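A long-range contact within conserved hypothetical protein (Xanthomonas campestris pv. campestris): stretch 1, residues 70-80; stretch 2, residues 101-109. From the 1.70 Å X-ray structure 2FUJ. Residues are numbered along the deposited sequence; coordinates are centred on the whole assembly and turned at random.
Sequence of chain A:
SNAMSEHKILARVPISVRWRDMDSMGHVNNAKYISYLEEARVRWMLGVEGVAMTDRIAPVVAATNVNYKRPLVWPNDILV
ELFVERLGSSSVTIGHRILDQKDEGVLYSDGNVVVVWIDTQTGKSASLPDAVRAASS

Stretch 1 (70-80) RPLVWPNDILV
Stretch 2 101-109: QKDEGVLYS

Two stretches, 70-80 and 101-109, bury 674 Å² between them, through direct contacts and bridging waters. The register is antiparallel: Arg-70 CA lies 5.0 Å from Tyr-108 CA, and Ile-78 CA 4.8 Å from Gln-101 CA. Stretch 1 runs extended from Arg-70 (phi/psi -154/151) to Trp-74, turns at Pro-75 (-96/33) after a cis peptide bond, with Asn-76 N donating to Val-73 O at 3.1 Å, and enters a strand at Ile-78. Stretch 2 makes a type I turn from Asp-103 to Val-106, closed by Val-106 N to Asp-103 O at 2.8 Å; Asp-103 OD1 also accepts from Gly-105 N at 2.9 Å. A strand includes Leu-107 to Ser-109.

One direct backbone hydrogen bond joins the stretches: Gln-101 N donates to Asp-77 O at 3.1 Å, nearly straight at 167°. Asp-77 O is used twice, since water 5 donates to it at 2.8 Å. That water accepts from Lys-102 NZ at 2.6 Å, while water 4 accepts from Lys-102 NZ and Asp-77 N, each at 3.0 Å. Lys-102, folded m, t, m, m, completes its ammonium's set of three acceptors by donating to Asn-76 OD1 at 2.8 Å. Asn-76 (chi1 m) thus gives its carbonyl to lysine and its amide to water 3, with Asn-76 ND2 2.9 Å from that water.

Water 3 also accepts from Val-73 N at 2.9 Å and donates to Tyr-108 OH at 2.8 Å, tying the turn to the phenol. Tyr-108 (chi1 m, chi2 115°) is the hub, with 134 Å² covered. Leu-72 (t, p) sets CD1 over one ring face, 3.8 Å from the Tyr-108 ring centroid and 21° off the normal, a CH-pi contact. Arg-70 O and Pro-71 O lie at the ring edge, 3.5 Å from Tyr-108 CD2 and 3.3 Å from Tyr-108 CE2 respectively. Ile-78 CG2 approaches Tyr-108 CE1 obliquely at 4.1 Å.

Arg-70 (p, t, m, chi4 179°) starts sideways, but its end comes nearer: CD packs 3.7 Å from Val-106 CG1, which covers one guanidinium face. Water links Arg-70 NH1 and Arg-70 O to stretch 2. Water 2 accepts from Arg-70 NH1 at 3.2 Å and Leu-107 N at 3.0 Å; water 1 donates to Arg-70 O at 2.6 Å and Tyr-108 O at 3.3 Å. At the other end, Leu-79 (t, p) points toward stretch 2, its CD2 3.5 Å from Glu-104 OE1. The rule is economical: pack one aromatic against several neighbours, make a few direct hydrogen bonds, and let shared waters serve much of the remaining polar backbone and side-chain capacity.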

# COMPACT_ATOMS: atom_id res chain seq x y z
N ARG A 70 20.01 -7.47 -1.85
CA ARG A 70 19.61 -8.50 -2.79
C ARG A 70 18.09 -8.53 -2.79
O ARG A 70 17.46 -8.20 -1.79
CB ARG A 70 20.17 -9.86 -2.39
CG ARG A 70 19.77 -10.35 -1.01
CD ARG A 70 20.66 -11.53 -0.60
NE ARG A 70 20.61 -12.61 -1.58
CZ ARG A 70 21.30 -13.74 -1.48
NH1 ARG A 70 22.10 -13.95 -0.45
NH2 ARG A 70 21.19 -14.67 -2.42
N PRO A 71 17.49 -8.91 -3.93
CA PRO A 71 16.04 -8.97 -4.06
C PRO A 71 15.34 -9.99 -3.18
O PRO A 71 15.84 -11.09 -2.96
CB PRO A 71 15.85 -9.26 -5.55
CG PRO A 71 17.03 -10.10 -5.88
CD PRO A 71 18.15 -9.38 -5.16
N LEU A 72 14.18 -9.58 -2.68
CA LEU A 72 13.35 -10.41 -1.83
C LEU A 72 12.11 -10.78 -2.63
O LEU A 72 11.50 -9.93 -3.27
CB LEU A 72 12.94 -9.62 -0.58
CG LEU A 72 11.79 -10.16 0.28
CD1 LEU A 72 12.19 -11.48 0.94
CD2 LEU A 72 11.43 -9.14 1.33
N VAL A 73 11.75 -12.06 -2.60
CA VAL A 73 10.58 -12.50 -3.33
C VAL A 73 9.66 -13.33 -2.45
O VAL A 73 10.10 -14.07 -1.57
CB VAL A 73 10.96 -13.33 -4.58
CG1 VAL A 73 11.85 -12.51 -5.48
CG2 VAL A 73 11.67 -14.61 -4.16
N TRP A 74 8.36 -13.18 -2.67
CA TRP A 74 7.36 -13.94 -1.94
C TRP A 74 7.58 -15.38 -2.43
O TRP A 74 7.98 -15.58 -3.57
CB TRP A 74 5.98 -13.43 -2.34
CG TRP A 74 4.82 -14.10 -1.69
CD1 TRP A 74 4.16 -13.71 -0.56
CD2 TRP A 74 4.14 -15.27 -2.16
NE1 TRP A 74 3.10 -14.55 -0.31
CE2 TRP A 74 3.07 -15.52 -1.28
CE3 TRP A 74 4.33 -16.12 -3.25
CZ2 TRP A 74 2.19 -16.59 -1.45
CZ3 TRP A 74 3.46 -17.19 -3.43
CH2 TRP A 74 2.41 -17.41 -2.53
N PRO A 75 7.31 -16.39 -1.58
CA PRO A 75 6.81 -16.34 -0.20
C PRO A 75 7.87 -16.41 0.91
O PRO A 75 7.61 -16.95 1.98
CB PRO A 75 5.89 -17.55 -0.15
CG PRO A 75 6.70 -18.55 -0.92
CD PRO A 75 7.26 -17.76 -2.10
N ASN A 76 9.06 -15.87 0.67
CA ASN A 76 10.09 -15.92 1.70
C ASN A 76 9.89 -14.87 2.79
O ASN A 76 10.08 -13.68 2.56
CB ASN A 76 11.47 -15.78 1.06
CG ASN A 76 11.73 -16.86 0.03
OD1 ASN A 76 11.53 -18.05 0.30
ND2 ASN A 76 12.16 -16.46 -1.16
N ASP A 77 9.50 -15.33 3.98
CA ASP A 77 9.28 -14.44 5.12
C ASP A 77 10.64 -14.01 5.67
O ASP A 77 11.63 -14.71 5.49
CB ASP A 77 8.45 -15.15 6.19
CG ASP A 77 7.10 -15.58 5.68
OD1 ASP A 77 6.46 -14.79 4.94
OD2 ASP A 77 6.66 -16.71 6.01
N ILE A 78 10.66 -12.87 6.36
CA ILE A 78 11.90 -12.30 6.85
C ILE A 78 12.03 -12.18 8.36
O ILE A 78 11.09 -12.41 9.10
CB ILE A 78 12.07 -10.89 6.28
CG1 ILE A 78 10.87 -10.04 6.71
CG2 ILE A 78 12.17 -10.96 4.77
CD1 ILE A 78 9.56 -10.18 5.92
N LEU A 79 13.23 -11.82 8.79
CA LEU A 79 13.53 -11.61 10.19
C LEU A 79 14.15 -10.23 10.28
O LEU A 79 15.21 -9.98 9.69
CB LEU A 79 14.52 -12.65 10.70
CG LEU A 79 14.92 -12.43 12.15
CD1 LEU A 79 13.71 -12.65 13.04
CD2 LEU A 79 16.03 -13.39 12.51
N VAL A 80 13.50 -9.32 10.99
CA VAL A 80 14.04 -7.97 11.10
C VAL A 80 14.74 -7.78 12.42
O VAL A 80 14.14 -7.78 13.48
CB VAL A 80 12.94 -6.91 10.94
CG1 VAL A 80 13.56 -5.52 10.93
CG2 VAL A 80 12.19 -7.15 9.66
N GLN A 101 14.19 -15.66 6.87
CA GLN A 101 13.87 -16.54 7.99
C GLN A 101 14.48 -17.94 7.89
O GLN A 101 14.90 -18.51 8.90
CB GLN A 101 12.35 -16.66 8.17
CG GLN A 101 11.73 -15.55 8.98
CD GLN A 101 10.25 -15.76 9.23
OE1 GLN A 101 9.53 -14.83 9.57
NE2 GLN A 101 9.79 -17.00 9.06
N LYS A 102 14.51 -18.49 6.69
CA LYS A 102 15.04 -19.83 6.50
C LYS A 102 16.56 -19.91 6.44
O LYS A 102 17.15 -20.96 6.68
CB LYS A 102 14.42 -20.46 5.25
CG LYS A 102 12.90 -20.58 5.35
CD LYS A 102 12.31 -21.36 4.19
CE LYS A 102 12.56 -20.66 2.86
NZ LYS A 102 11.92 -19.32 2.77
N ASP A 103 17.20 -18.79 6.12
CA ASP A 103 18.66 -18.74 6.07
C ASP A 103 19.10 -17.35 6.48
O ASP A 103 19.18 -16.44 5.65
CB ASP A 103 19.18 -19.05 4.67
CG ASP A 103 20.68 -19.15 4.63
OD1 ASP A 103 21.33 -18.73 5.61
OD2 ASP A 103 21.20 -19.66 3.61
N GLU A 104 19.40 -17.18 7.76
CA GLU A 104 19.79 -15.88 8.28
C GLU A 104 21.10 -15.36 7.70
O GLU A 104 21.52 -14.25 8.01
CB GLU A 104 19.82 -15.93 9.80
CG GLU A 104 18.44 -16.22 10.38
CD GLU A 104 18.40 -16.23 11.89
OE1 GLU A 104 17.35 -16.60 12.45
OE2 GLU A 104 19.43 -15.87 12.51
N GLY A 105 21.74 -16.17 6.87
CA GLY A 105 22.98 -15.74 6.24
C GLY A 105 22.63 -14.94 5.00
O GLY A 105 23.49 -14.34 4.37
N VAL A 106 21.35 -14.93 4.64
CA VAL A 106 20.89 -14.18 3.47
C VAL A 106 20.46 -12.79 3.94
O VAL A 106 19.49 -12.65 4.68
CB VAL A 106 19.70 -14.87 2.77
CG1 VAL A 106 19.09 -13.93 1.76
CG2 VAL A 106 20.16 -16.15 2.10
N LEU A 107 21.21 -11.77 3.52
CA LEU A 107 20.94 -10.40 3.91
C LEU A 107 20.26 -9.62 2.79
O LEU A 107 20.85 -9.38 1.74
CB LEU A 107 22.25 -9.71 4.29
CG LEU A 107 22.24 -8.22 4.64
CD1 LEU A 107 21.46 -7.98 5.92
CD2 LEU A 107 23.67 -7.72 4.80
N TYR A 108 19.01 -9.22 3.03
CA TYR A 108 18.27 -8.47 2.03
C TYR A 108 18.53 -6.98 2.14
O TYR A 108 18.50 -6.27 1.15
CB TYR A 108 16.77 -8.71 2.19
CG TYR A 108 16.34 -10.12 1.86
CD1 TYR A 108 15.81 -10.95 2.85
CD2 TYR A 108 16.45 -10.61 0.57
CE1 TYR A 108 15.39 -12.24 2.55
CE2 TYR A 108 16.04 -11.90 0.26
CZ TYR A 108 15.50 -12.71 1.25
OH TYR A 108 15.07 -13.98 0.95
N SER A 109 18.80 -6.51 3.35
CA SER A 109 19.03 -5.09 3.55
C SER A 109 19.57 -4.71 4.92
O SER A 109 19.33 -5.40 5.92
CB SER A 109 17.72 -4.33 3.31
OG SER A 109 17.66 -3.09 4.01
O HOH W 1 16.91 -5.67 -1.63
O HOH W 2 23.54 -12.14 1.71
O HOH W 3 13.58 -13.94 -1.45
O HOH W 4 9.81 -18.26 4.61
O HOH W 5 12.16 -17.11 4.13